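PDB 4EC6: conjugal transfer protein-like C-terminal domain-containing protein from Enterococcus faecalis, which is of unknown function but, as a VirB8-like TraM protein, probably takes part in conjugative plasmid transfer as a component of a type IV secretion system. Local coordinates for residues T66-Q71 and Q134-E139. Residues are numbered along the deposited sequence; the frame is centred on the assembly and turned at random.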
ATOM      1  N   THR A  66     -12.605   0.584   5.396  1.00 13.21           N
ATOM      2  CA  THR A  66     -13.007  -0.730   5.745  1.00 14.31           C
ATOM      3  C   THR A  66     -14.370  -0.731   6.466  1.00 15.23           C
ATOM      4  O   THR A  66     -15.227  -1.530   6.150  1.00 17.07           O
ATOM      5  CB  THR A  66     -11.897  -1.298   6.608  1.00 16.10           C
ATOM      6  OG1 THR A  66     -10.760  -1.562   5.755  1.00 18.24           O
ATOM      7  CG2 THR A  66     -12.318  -2.555   7.256  1.00 17.07           C
ATOM      8  N   TYR A  67     -14.601   0.161   7.418  1.00 14.71           N
ATOM      9  CA  TYR A  67     -15.876   0.195   8.099  1.00 14.41           C
ATOM     10  C   TYR A  67     -16.967   0.928   7.277  1.00 13.55           C
ATOM     11  O   TYR A  67     -18.112   0.527   7.206  1.00 14.63           O
ATOM     12  CB  TYR A  67     -15.683   0.761   9.510  1.00 15.48           C
ATOM     13  CG  TYR A  67     -14.943  -0.207  10.354  1.00 17.44           C
ATOM     14  CD1 TYR A  67     -15.561  -1.425  10.775  1.00 19.09           C
ATOM     15  CD2 TYR A  67     -13.612   0.003  10.691  1.00 19.08           C
ATOM     16  CE1 TYR A  67     -14.880  -2.378  11.530  1.00 18.41           C
ATOM     17  CE2 TYR A  67     -12.909  -0.958  11.446  1.00 20.13           C
ATOM     18  CZ  TYR A  67     -13.562  -2.130  11.849  1.00 19.83           C
ATOM     19  OH  TYR A  67     -12.904  -3.042  12.593  1.00 22.73           O
ATOM     20  N   TYR A  68     -16.589   1.981   6.612  1.00 12.57           N
ATOM     21  CA  TYR A  68     -17.488   2.707   5.788  1.00 12.18           C
ATOM     22  C   TYR A  68     -17.997   1.843   4.668  1.00 12.93           C
ATOM     23  O   TYR A  68     -19.148   1.941   4.320  1.00 12.49           O
ATOM     24  CB  TYR A  68     -16.764   3.920   5.219  1.00 11.32           C
ATOM     25  CG  TYR A  68     -17.665   4.846   4.464  1.00 10.29           C
ATOM     26  CD1 TYR A  68     -18.679   5.578   5.137  1.00  9.67           C
ATOM     27  CD2 TYR A  68     -17.499   5.023   3.091  1.00  9.27           C
ATOM     28  CE1 TYR A  68     -19.516   6.428   4.434  1.00  9.12           C
ATOM     29  CE2 TYR A  68     -18.335   5.864   2.380  1.00  9.01           C
ATOM     30  CZ  TYR A  68     -19.321   6.544   3.048  1.00  9.14           C
ATOM     31  OH  TYR A  68     -20.074   7.367   2.326  1.00  9.16           O
ATOM     32  N   PHE A  69     -17.154   0.972   4.113  1.00 13.83           N
ATOM     33  CA  PHE A  69     -17.626   0.103   3.025  1.00 14.99           C
ATOM     34  C   PHE A  69     -18.152  -1.260   3.511  1.00 16.18           C
ATOM     35  O   PHE A  69     -18.432  -2.140   2.703  1.00 15.62           O
ATOM     36  CB  PHE A  69     -16.580  -0.060   1.905  1.00 13.78           C
ATOM     37  CG  PHE A  69     -16.608   1.054   0.904  1.00 13.51           C
ATOM     38  CD1 PHE A  69     -17.389   0.955  -0.260  1.00 13.78           C
ATOM     39  CD2 PHE A  69     -15.880   2.206   1.120  1.00 12.63           C
ATOM     40  CE1 PHE A  69     -17.427   1.992  -1.179  1.00 12.92           C
ATOM     41  CE2 PHE A  69     -15.936   3.251   0.221  1.00 12.53           C
ATOM     42  CZ  PHE A  69     -16.710   3.150  -0.915  1.00 12.92           C
ATOM     43  N   SER A  70     -18.302  -1.420   4.821  1.00 17.34           N
ATOM     44  CA  SER A  70     -18.848  -2.624   5.366  1.00 18.55           C
ATOM     45  C   SER A  70     -20.248  -2.848   4.788  1.00 21.56           C
ATOM     46  O   SER A  70     -21.020  -1.905   4.491  1.00 19.74           O
ATOM     47  CB  SER A  70     -18.948  -2.502   6.867  1.00 19.31           C
ATOM     48  OG  SER A  70     -19.979  -3.366   7.351  1.00 20.39           O
ATOM     49  N   GLN A  71     -20.589  -4.107   4.621  1.00 24.04           N
ATOM     50  CA  GLN A  71     -21.907  -4.384   4.101  1.00 26.61           C
ATOM     51  C   GLN A  71     -22.999  -4.730   5.099  1.00 24.78           C
ATOM     52  O   GLN A  71     -24.120  -4.929   4.670  1.00 25.36           O
ATOM     53  CB  GLN A  71     -21.815  -5.380   2.979  1.00 30.74           C
ATOM     54  CG  GLN A  71     -21.322  -4.663   1.764  1.00 35.86           C
ATOM     55  CD  GLN A  71     -21.381  -5.553   0.580  1.00 40.96           C
ATOM     56  OE1 GLN A  71     -20.343  -6.004   0.094  1.00 49.54           O
ATOM     57  NE2 GLN A  71     -22.591  -5.844   0.111  1.00 42.76           N
ATOM     58  N   GLN A 134     -13.484   4.027  -8.830  1.00 23.85           N
ATOM     59  CA  GLN A 134     -14.049   5.226  -8.237  1.00 24.34           C
ATOM     60  C   GLN A 134     -13.006   5.993  -7.435  1.00 21.84           C
ATOM     61  O   GLN A 134     -11.983   5.455  -7.036  1.00 21.28           O
ATOM     62  CB  GLN A 134     -15.289   4.895  -7.375  1.00 26.70           C
ATOM     63  CG  GLN A 134     -16.468   4.431  -8.222  1.00 29.72           C
ATOM     64  CD  GLN A 134     -17.821   4.734  -7.608  1.00 32.48           C
ATOM     65  OE1 GLN A 134     -18.355   3.964  -6.790  1.00 37.89           O
ATOM     66  NE2 GLN A 134     -18.423   5.826  -8.047  1.00 31.62           N
ATOM     67  N   LYS A 135     -13.258   7.279  -7.263  1.00 19.94           N
ATOM     68  CA  LYS A 135     -12.548   8.095  -6.301  1.00 17.79           C
ATOM     69  C   LYS A 135     -13.455   8.465  -5.108  1.00 15.83           C
ATOM     70  O   LYS A 135     -14.655   8.682  -5.260  1.00 14.55           O
ATOM     71  CB  LYS A 135     -11.995   9.335  -6.963  1.00 18.15           C
ATOM     72  CG  LYS A 135     -11.585  10.377  -5.969  1.00 19.84           C
ATOM     73  CD  LYS A 135     -10.418  11.147  -6.517  1.00 23.20           C
ATOM     74  CE  LYS A 135     -10.856  12.309  -7.371  1.00 24.57           C
ATOM     75  NZ  LYS A 135      -9.625  12.786  -8.089  1.00 26.67           N
ATOM     76  N   ILE A 136     -12.865   8.459  -3.924  1.00 14.15           N
ATOM     77  CA  ILE A 136     -13.534   8.859  -2.717  1.00 13.67           C
ATOM     78  C   ILE A 136     -12.712   9.956  -2.025  1.00 14.31           C
ATOM     79  O   ILE A 136     -11.501   9.840  -1.900  1.00 12.54           O
ATOM     80  CB  ILE A 136     -13.784   7.658  -1.792  1.00 12.59           C
ATOM     81  CG1 ILE A 136     -14.824   8.050  -0.772  1.00 11.90           C
ATOM     82  CG2 ILE A 136     -12.499   7.140  -1.145  1.00 12.36           C
ATOM     83  CD1 ILE A 136     -15.346   6.883   0.009  1.00 11.64           C
ATOM     84  N   THR A 137     -13.419  11.017  -1.624  1.00 15.61           N
ATOM     85  CA  THR A 137     -12.879  12.204  -0.991  1.00 16.04           C
ATOM     86  C   THR A 137     -13.630  12.421   0.354  1.00 15.71           C
ATOM     87  O   THR A 137     -14.833  12.224   0.463  1.00 15.90           O
ATOM     88  CB  THR A 137     -13.120  13.392  -1.925  1.00 17.91           C
ATOM     89  OG1 THR A 137     -12.755  12.986  -3.232  1.00 21.56           O
ATOM     90  CG2 THR A 137     -12.274  14.606  -1.578  1.00 17.89           C
ATOM     91  N   PHE A 138     -12.895  12.779   1.388  1.00 14.42           N
ATOM     92  CA  PHE A 138     -13.472  13.162   2.654  1.00 13.65           C
ATOM     93  C   PHE A 138     -12.430  13.947   3.462  1.00 14.94           C
ATOM     94  O   PHE A 138     -11.237  13.873   3.194  1.00 14.70           O
ATOM     95  CB  PHE A 138     -13.994  11.957   3.409  1.00 11.85           C
ATOM     96  CG  PHE A 138     -12.968  10.904   3.714  1.00 10.88           C
ATOM     97  CD1 PHE A 138     -12.270  10.919   4.931  1.00 10.58           C
ATOM     98  CD2 PHE A 138     -12.746   9.832   2.835  1.00 10.26           C
ATOM     99  CE1 PHE A 138     -11.352   9.928   5.237  1.00 10.39           C
ATOM    100  CE2 PHE A 138     -11.819   8.826   3.159  1.00 10.39           C
ATOM    101  CZ  PHE A 138     -11.121   8.869   4.349  1.00 10.01           C
ATOM    102  N   GLU A 139     -12.864  14.719   4.434  1.00 17.39           N
ATOM    103  CA  GLU A 139     -11.882  15.431   5.276  1.00 19.94           C
ATOM    104  C   GLU A 139     -11.603  14.765   6.615  1.00 19.28           C
ATOM    105  O   GLU A 139     -12.381  13.972   7.092  1.00 19.59           O
ATOM    106  CB  GLU A 139     -12.262  16.884   5.415  1.00 20.31           C
ATOM    107  CG  GLU A 139     -12.443  17.448   4.045  1.00 22.52           C
ATOM    108  CD  GLU A 139     -12.975  18.855   4.065  1.00 28.26           C
ATOM    109  OE1 GLU A 139     -12.847  19.537   5.133  1.00 30.43           O
ATOM    110  OE2 GLU A 139     -13.530  19.261   3.000  1.00 28.78           O
TER
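With CG1 of Ile136 anti to the backbone N (chi1 -163°) and the chain extended again at the next bond (chi2 169°), the methyl CD1 is carried straight off strand 131-142 to meet the rings of Tyr68 and Phe69. Tyr68 answers with the same extended first torsion (chi1 -173°), which throws its ring forward from the last turn of helix 54-68. Its CE2 stands 3.9 Å from Ile136 CD1, and the methyl approaches the ring at a slant. Phe69, the first residue after helix 54-68 to leave helical backbone angles, offers CE2 at 3.7 Å from the same CD1, which here lies at the rim of the ring, close to its plane; CZ of Phe69 follows at 4.1 Å. One terminal methyl thus touches both of two consecutive aromatic side chains, one in the helix and one just beyond it. The backbones stay well apart, the CA atoms of Tyr68 and Ile136 being 11.2 Å from each other, and side chains alone bridge the gap. This C-terminal domain of TraM has the NTF2-like design, also seen in VirB8 proteins, in which helices pack on the concave side of a curved antiparallel sheet; the centre of this buried contact lies about 3 Å from the centre of the chain. Neighbouring strands add to the apolar surroundings: Phe69 also touches Leu123 of strand 117-126 and Tyr68 touches Pro153 of strand 147-157, while Leu82 of helix 75-82 packs on Tyr68 as well. Just past the helix, Ser70 N bonds to Tyr67 O (3.1 Å), and the carbonyl of Tyr68 is hydrogen-bonded to the hydroxyl of Tyr78.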